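Local atomic coordinates of coronin (Toxoplasma gondii, PDB entry 4OZU), a protein that probably binds actin filaments, as members of the WD-repeat coronin family do, the part described here being its WD40 domain. Residues A47-I60 against V72-T85. Residues are numbered along the deposited sequence; the frame is centred on the assembly and turned at random.
Sequences AAPWDVGGGGVLGI and VAKIKGHTASIQDT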
ATOM      1  N   ALA A  47      -8.089  -9.377   0.405  1.00 24.63           N
ATOM      2  CA  ALA A  47      -9.191  -8.753   1.132  1.00 24.37           C
ATOM      3  C   ALA A  47      -9.894  -7.770   0.210  1.00 24.99           C
ATOM      4  O   ALA A  47      -9.247  -6.936  -0.420  1.00 25.19           O
ATOM      5  CB  ALA A  47      -8.687  -8.051   2.384  1.00 28.86           C
ATOM      6  N   ALA A  48     -11.217  -7.868   0.131  1.00 25.87           N
ATOM      7  CA  ALA A  48     -12.005  -6.945  -0.679  1.00 31.27           C
ATOM      8  C   ALA A  48     -13.316  -6.591   0.028  1.00 33.97           C
ATOM      9  O   ALA A  48     -14.118  -7.479   0.318  1.00 32.44           O
ATOM     10  CB  ALA A  48     -12.287  -7.550  -2.049  1.00 32.84           C
ATOM     11  N   PRO A  49     -13.527  -5.297   0.332  1.00 28.66           N
ATOM     12  CA  PRO A  49     -14.806  -4.882   0.915  1.00 30.37           C
ATOM     13  C   PRO A  49     -15.999  -5.378   0.097  1.00 29.62           C
ATOM     14  O   PRO A  49     -16.012  -5.248  -1.130  1.00 31.59           O
ATOM     15  CB  PRO A  49     -14.714  -3.356   0.904  1.00 30.20           C
ATOM     16  CG  PRO A  49     -13.260  -3.080   1.035  1.00 33.51           C
ATOM     17  CD  PRO A  49     -12.563  -4.180   0.284  1.00 35.64           C
ATOM     18  N   TRP A  50     -16.976  -5.954   0.790  1.00 31.93           N
ATOM     19  CA  TRP A  50     -18.100  -6.629   0.153  1.00 32.36           C
ATOM     20  C   TRP A  50     -19.267  -5.669  -0.024  1.00 42.50           C
ATOM     21  O   TRP A  50     -19.383  -4.683   0.702  1.00 38.94           O
ATOM     22  CB  TRP A  50     -18.519  -7.841   0.990  1.00 39.21           C
ATOM     23  CG  TRP A  50     -19.059  -8.981   0.184  1.00 41.38           C
ATOM     24  CD1 TRP A  50     -20.334  -9.466   0.197  1.00 46.40           C
ATOM     25  CD2 TRP A  50     -18.333  -9.783  -0.757  1.00 37.92           C
ATOM     26  NE1 TRP A  50     -20.447 -10.522  -0.679  1.00 46.50           N
ATOM     27  CE2 TRP A  50     -19.232 -10.733  -1.278  1.00 42.29           C
ATOM     28  CE3 TRP A  50     -17.009  -9.787  -1.208  1.00 48.57           C
ATOM     29  CZ2 TRP A  50     -18.850 -11.680  -2.226  1.00 55.91           C
ATOM     30  CZ3 TRP A  50     -16.633 -10.725  -2.153  1.00 46.75           C
ATOM     31  CH2 TRP A  50     -17.549 -11.658  -2.650  1.00 49.17           C
ATOM     32  N   ASP A  51     -20.119  -5.958  -1.001  1.00 40.53           N
ATOM     33  CA  ASP A  51     -21.288  -5.134  -1.276  1.00 46.04           C
ATOM     34  C   ASP A  51     -22.456  -5.572  -0.402  1.00 47.29           C
ATOM     35  O   ASP A  51     -23.262  -6.412  -0.804  1.00 52.29           O
ATOM     36  CB  ASP A  51     -21.661  -5.225  -2.757  1.00 52.32           C
ATOM     37  CG  ASP A  51     -22.881  -4.404  -3.107  1.00 58.69           C
ATOM     38  OD1 ASP A  51     -23.171  -3.428  -2.386  1.00 58.83           O
ATOM     39  OD2 ASP A  51     -23.547  -4.735  -4.109  1.00 55.23           O
ATOM     40  N   VAL A  52     -22.528  -5.008   0.799  1.00 65.62           N
ATOM     41  CA  VAL A  52     -23.572  -5.349   1.756  1.00 71.45           C
ATOM     42  C   VAL A  52     -24.199  -4.090   2.322  1.00 69.04           C
ATOM     43  O   VAL A  52     -23.562  -3.037   2.379  1.00 51.13           O
ATOM     44  CB  VAL A  52     -23.027  -6.197   2.925  1.00 46.36           C
ATOM     45  CG1 VAL A  52     -22.499  -7.534   2.416  1.00 53.46           C
ATOM     46  CG2 VAL A  52     -21.961  -5.417   3.705  1.00 42.20           C
ATOM     47  N   GLY A  53     -25.454  -4.204   2.740  1.00 52.66           N
ATOM     48  CA  GLY A  53     -26.111  -3.128   3.453  1.00 53.85           C
ATOM     49  C   GLY A  53     -25.677  -3.152   4.906  1.00 51.08           C
ATOM     50  O   GLY A  53     -25.433  -4.222   5.466  1.00 73.74           O
ATOM     51  N   GLY A  54     -25.574  -1.979   5.516  1.00 68.32           N
ATOM     52  CA  GLY A  54     -25.233  -1.889   6.922  1.00 47.52           C
ATOM     53  C   GLY A  54     -23.736  -1.912   7.143  1.00 44.06           C
ATOM     54  O   GLY A  54     -22.983  -1.347   6.358  1.00 45.42           O
ATOM     55  N   GLY A  55     -23.309  -2.570   8.218  1.00 45.19           N
ATOM     56  CA  GLY A  55     -21.909  -2.584   8.607  1.00 39.96           C
ATOM     57  C   GLY A  55     -20.994  -3.123   7.527  1.00 37.94           C
ATOM     58  O   GLY A  55     -21.375  -3.989   6.741  1.00 41.01           O
ATOM     59  N   GLY A  56     -19.769  -2.612   7.490  1.00 36.18           N
ATOM     60  CA  GLY A  56     -18.814  -3.032   6.489  1.00 33.43           C
ATOM     61  C   GLY A  56     -18.446  -4.493   6.647  1.00 36.65           C
ATOM     62  O   GLY A  56     -18.288  -4.996   7.760  1.00 32.40           O
ATOM     63  N   VAL A  57     -18.318  -5.174   5.516  1.00 35.54           N
ATOM     64  CA  VAL A  57     -17.904  -6.565   5.494  1.00 31.23           C
ATOM     65  C   VAL A  57     -16.755  -6.704   4.534  1.00 32.86           C
ATOM     66  O   VAL A  57     -16.769  -6.130   3.444  1.00 30.51           O
ATOM     67  CB  VAL A  57     -19.056  -7.508   5.073  1.00 33.22           C
ATOM     68  CG1 VAL A  57     -18.573  -8.955   4.984  1.00 49.81           C
ATOM     69  CG2 VAL A  57     -20.192  -7.399   6.056  1.00 35.19           C
ATOM     70  N   LEU A  58     -15.755  -7.462   4.964  1.00 29.61           N
ATOM     71  CA  LEU A  58     -14.602  -7.783   4.148  1.00 31.16           C
ATOM     72  C   LEU A  58     -14.748  -9.199   3.613  1.00 32.34           C
ATOM     73  O   LEU A  58     -14.989 -10.132   4.378  1.00 32.49           O
ATOM     74  CB  LEU A  58     -13.332  -7.654   4.982  1.00 49.90           C
ATOM     75  CG  LEU A  58     -12.012  -7.295   4.312  1.00 49.14           C
ATOM     76  CD1 LEU A  58     -12.095  -5.974   3.564  1.00 27.75           C
ATOM     77  CD2 LEU A  58     -10.938  -7.240   5.384  1.00 30.40           C
ATOM     78  N   GLY A  59     -14.634  -9.352   2.298  1.00 35.33           N
ATOM     79  CA  GLY A  59     -14.523 -10.667   1.700  1.00 35.59           C
ATOM     80  C   GLY A  59     -13.068 -11.088   1.738  1.00 29.17           C
ATOM     81  O   GLY A  59     -12.185 -10.282   1.443  1.00 30.87           O
ATOM     82  N   ILE A  60     -12.821 -12.338   2.125  1.00 35.44           N
ATOM     83  CA  ILE A  60     -11.470 -12.885   2.167  1.00 32.51           C
ATOM     84  C   ILE A  60     -11.365 -14.071   1.210  1.00 36.30           C
ATOM     85  O   ILE A  60     -11.996 -15.115   1.413  1.00 31.82           O
ATOM     86  CB  ILE A  60     -11.066 -13.314   3.603  1.00 28.58           C
ATOM     87  CG1 ILE A  60     -11.088 -12.115   4.553  1.00 32.08           C
ATOM     88  CG2 ILE A  60      -9.682 -13.958   3.611  1.00 37.60           C
ATOM     89  CD1 ILE A  60     -10.081 -11.024   4.221  1.00 24.46           C
ATOM     90  N   VAL A  72     -15.545 -17.298  -0.423  1.00 64.30           N
ATOM     91  CA  VAL A  72     -15.358 -16.007   0.222  1.00 59.09           C
ATOM     92  C   VAL A  72     -15.691 -16.117   1.703  1.00 38.94           C
ATOM     93  O   VAL A  72     -16.855 -16.259   2.079  1.00 34.02           O
ATOM     94  CB  VAL A  72     -16.235 -14.916  -0.423  1.00 58.26           C
ATOM     95  CG1 VAL A  72     -15.935 -13.558   0.196  1.00 54.95           C
ATOM     96  CG2 VAL A  72     -16.006 -14.871  -1.924  1.00 53.19           C
ATOM     97  N   ALA A  73     -14.657 -16.076   2.536  1.00 37.82           N
ATOM     98  CA  ALA A  73     -14.837 -15.972   3.973  1.00 37.77           C
ATOM     99  C   ALA A  73     -15.243 -14.532   4.286  1.00 34.41           C
ATOM    100  O   ALA A  73     -15.028 -13.638   3.464  1.00 34.26           O
ATOM    101  CB  ALA A  73     -13.565 -16.360   4.702  1.00 37.72           C
ATOM    102  N   LYS A  74     -15.829 -14.308   5.459  1.00 33.67           N
ATOM    103  CA  LYS A  74     -16.366 -12.994   5.803  1.00 32.08           C
ATOM    104  C   LYS A  74     -15.813 -12.447   7.110  1.00 30.82           C
ATOM    105  O   LYS A  74     -15.735 -13.155   8.113  1.00 37.48           O
ATOM    106  CB  LYS A  74     -17.887 -13.052   5.908  1.00 39.29           C
ATOM    107  CG  LYS A  74     -18.583 -13.629   4.697  1.00 46.59           C
ATOM    108  CD  LYS A  74     -18.442 -12.735   3.485  1.00 42.31           C
ATOM    109  CE  LYS A  74     -19.250 -13.293   2.326  1.00 64.28           C
ATOM    110  NZ  LYS A  74     -19.125 -12.454   1.114  1.00 73.81           N
ATOM    111  N   ILE A  75     -15.450 -11.171   7.088  1.00 30.95           N
ATOM    112  CA  ILE A  75     -15.088 -10.449   8.294  1.00 31.09           C
ATOM    113  C   ILE A  75     -16.121  -9.346   8.505  1.00 36.23           C
ATOM    114  O   ILE A  75     -16.283  -8.475   7.652  1.00 33.29           O
ATOM    115  CB  ILE A  75     -13.658  -9.867   8.194  1.00 26.30           C
ATOM    116  CG1 ILE A  75     -12.645 -11.005   8.078  1.00 26.07           C
ATOM    117  CG2 ILE A  75     -13.339  -8.989   9.412  1.00 29.30           C
ATOM    118  CD1 ILE A  75     -11.200 -10.547   7.950  1.00 26.11           C
ATOM    119  N   LYS A  76     -16.824  -9.400   9.635  1.00 32.35           N
ATOM    120  CA  LYS A  76     -17.881  -8.433   9.945  1.00 31.70           C
ATOM    121  C   LYS A  76     -17.405  -7.464  11.040  1.00 35.58           C
ATOM    122  O   LYS A  76     -16.374  -6.818  10.878  1.00 37.63           O
ATOM    123  CB  LYS A  76     -19.158  -9.168  10.352  1.00 46.95           C
ATOM    124  CG  LYS A  76     -19.677 -10.115   9.273  1.00 42.91           C
ATOM    125  CD  LYS A  76     -21.031 -10.703   9.638  1.00 49.56           C
ATOM    126  CE  LYS A  76     -21.544 -11.648   8.559  1.00 69.63           C
ATOM    127  NZ  LYS A  76     -21.795 -10.956   7.265  1.00 87.39           N
ATOM    128  N   GLY A  77     -18.146  -7.344  12.138  1.00 42.29           N
ATOM    129  CA  GLY A  77     -17.711  -6.511  13.251  1.00 39.31           C
ATOM    130  C   GLY A  77     -17.910  -5.018  13.036  1.00 41.96           C
ATOM    131  O   GLY A  77     -18.419  -4.321  13.919  1.00 39.27           O
ATOM    132  N   HIS A  78     -17.509  -4.527  11.867  1.00 36.76           N
ATOM    133  CA  HIS A  78     -17.667  -3.115  11.521  1.00 38.29           C
ATOM    134  C   HIS A  78     -19.125  -2.681  11.587  1.00 38.58           C
ATOM    135  O   HIS A  78     -20.018  -3.454  11.251  1.00 37.70           O
ATOM    136  CB  HIS A  78     -17.126  -2.839  10.115  1.00 38.87           C
ATOM    137  CG  HIS A  78     -15.822  -3.509   9.824  1.00 34.02           C
ATOM    138  ND1 HIS A  78     -15.738  -4.718   9.167  1.00 32.22           N
ATOM    139  CD2 HIS A  78     -14.548  -3.138  10.094  1.00 29.73           C
ATOM    140  CE1 HIS A  78     -14.468  -5.063   9.046  1.00 36.57           C
ATOM    141  NE2 HIS A  78     -13.726  -4.120   9.600  1.00 27.93           N
ATOM    142  N   THR A  79     -19.358  -1.439  12.007  1.00 35.26           N
ATOM    143  CA  THR A  79     -20.711  -0.895  12.090  1.00 49.50           C
ATOM    144  C   THR A  79     -20.922   0.172  11.012  1.00 39.01           C
ATOM    145  O   THR A  79     -22.029   0.675  10.823  1.00 41.55           O
ATOM    146  CB  THR A  79     -21.000  -0.316  13.495  1.00 43.83           C
ATOM    147  OG1 THR A  79     -20.306   0.926  13.686  1.00 38.63           O
ATOM    148  CG2 THR A  79     -20.581  -1.312  14.573  1.00 38.76           C
ATOM    149  N   ALA A  80     -19.856   0.485  10.282  1.00 45.47           N
ATOM    150  CA  ALA A  80     -19.936   1.391   9.142  1.00 37.83           C
ATOM    151  C   ALA A  80     -18.999   0.884   8.046  1.00 42.36           C
ATOM    152  O   ALA A  80     -18.477  -0.220   8.144  1.00 34.11           O
ATOM    153  CB  ALA A  80     -19.590   2.815   9.560  1.00 38.31           C
ATOM    154  N   SER A  81     -18.789   1.687   7.010  0.67 35.93           N
ATOM    155  CA  SER A  81     -18.023   1.237   5.852  0.67 34.30           C
ATOM    156  C   SER A  81     -16.535   1.129   6.153  0.67 41.02           C
ATOM    157  O   SER A  81     -16.003   1.838   7.005  0.67 31.36           O
ATOM    158  CB  SER A  81     -18.227   2.185   4.672  0.67 39.11           C
ATOM    159  OG  SER A  81     -17.560   3.415   4.895  0.67 42.89           O
ATOM    160  N   ILE A  82     -15.874   0.235   5.428  0.67 26.52           N
ATOM    161  CA  ILE A  82     -14.438   0.043   5.549  0.67 28.98           C
ATOM    162  C   ILE A  82     -13.701   1.048   4.668  0.67 28.76           C
ATOM    163  O   ILE A  82     -13.942   1.122   3.460  0.67 31.57           O
ATOM    164  CB  ILE A  82     -14.030  -1.387   5.153  0.67 26.26           C
ATOM    165  CG1 ILE A  82     -14.694  -2.406   6.082  0.67 25.92           C
ATOM    166  CG2 ILE A  82     -12.518  -1.550   5.203  0.67 28.83           C
ATOM    167  CD1 ILE A  82     -14.728  -3.823   5.523  0.67 46.97           C
ATOM    168  N   GLN A  83     -12.792   1.800   5.279  1.00 25.63           N
ATOM    169  CA  GLN A  83     -12.038   2.846   4.585  1.00 30.88           C
ATOM    170  C   GLN A  83     -10.649   2.405   4.142  1.00 26.29           C
ATOM    171  O   GLN A  83     -10.106   2.941   3.176  1.00 24.53           O
ATOM    172  CB  GLN A  83     -11.909   4.077   5.474  1.00 26.41           C
ATOM    173  CG  GLN A  83     -13.242   4.755   5.741  1.00 26.54           C
ATOM    174  CD  GLN A  83     -13.900   5.270   4.474  1.00 37.81           C
ATOM    175  OE1 GLN A  83     -15.031   4.901   4.154  1.00 46.76           O
ATOM    176  NE2 GLN A  83     -13.192   6.128   3.747  1.00 37.06           N
ATOM    177  N   ASP A  84     -10.065   1.454   4.862  1.00 22.50           N
ATOM    178  CA  ASP A  84      -8.743   0.955   4.518  1.00 19.97           C
ATOM    179  C   ASP A  84      -8.543  -0.427   5.120  1.00 27.89           C
ATOM    180  O   ASP A  84      -9.113  -0.763   6.155  1.00 23.74           O
ATOM    181  CB  ASP A  84      -7.640   1.909   5.009  1.00 21.55           C
ATOM    182  CG  ASP A  84      -6.278   1.620   4.374  1.00 27.87           C
ATOM    183  OD1 ASP A  84      -6.245   1.021   3.275  1.00 29.38           O
ATOM    184  OD2 ASP A  84      -5.236   2.004   4.966  1.00 24.41           O
ATOM    185  N   THR A  85      -7.719  -1.222   4.455  1.00 20.48           N
ATOM    186  CA  THR A  85      -7.421  -2.577   4.890  1.00 23.05           C
ATOM    187  C   THR A  85      -5.951  -2.832   4.595  1.00 19.23           C
ATOM    188  O   THR A  85      -5.468  -2.442   3.542  1.00 23.15           O
ATOM    189  CB  THR A  85      -8.273  -3.643   4.153  1.00 23.47           C
ATOM    190  OG1 THR A  85      -9.671  -3.362   4.314  1.00 27.17           O
ATOM    191  CG2 THR A  85      -7.975  -5.025   4.697  1.00 24.57           C
TER
HETATM  192  O   HOH W   1     -20.112  -5.806   9.545  0.99 34.22           O
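Lys-74 lays its ammonium over a face of the Trp-50 indole, NZ lying 3.0 Å from the centroid of the five-membered ring, 19° off its normal. The cation thus meets the pi cloud; the indole N-H, itself a donor, is no acceptor for it. A bend at chi2 (-67°) in an otherwise extended chain folds the lysine back over the ring. Branched Val-72 supplies CG1 to the same face, above the six-membered ring, and Val-72 CG2 approaches Trp-50 CH2 at 3.6 Å. Gly-59, without a side chain, makes way for the indole.

Beneath this layer, strands 58-62 and 73-75 run antiparallel. Leu-58 and Ile-75 form a hydrogen-bonded pair, Leu-58 N reaching Ile-75 O at 2.9 Å, nearly straight at 168°; Ile-60 and Ala-73 pair likewise. On the other side of the sheet Ile-60 CG1 packs on Ile-75 CD1, and Leu-58 CD1 crosses to Ile-82 CD1 in the conformer described.

Just before strand 58-62, Gly-56 N donates to Ala-80 O (2.8 Å). Gly-56 O accepts a bent bond from His-78 ND1 at 2.9 Å, the donor standing above the carbonyl plane, and another from a water that also bonds His-78 O. Lacking a side chain, Gly-56 lets the Ala-80 carbonyl and Ile-82 close in. In that same conformer Ile-82 CG1 lies over the imidazole, whose NE2 bonds Thr-97 OG1, the His-Ser/Thr pairing of WD repeats.

The contact joins one propeller blade to the first strand, 82-87, of the next. With both ring nitrogens engaged, His-78 fixes the inter-blade turn by directional bonds, whereas the strands rely on their ladder and apolar packing.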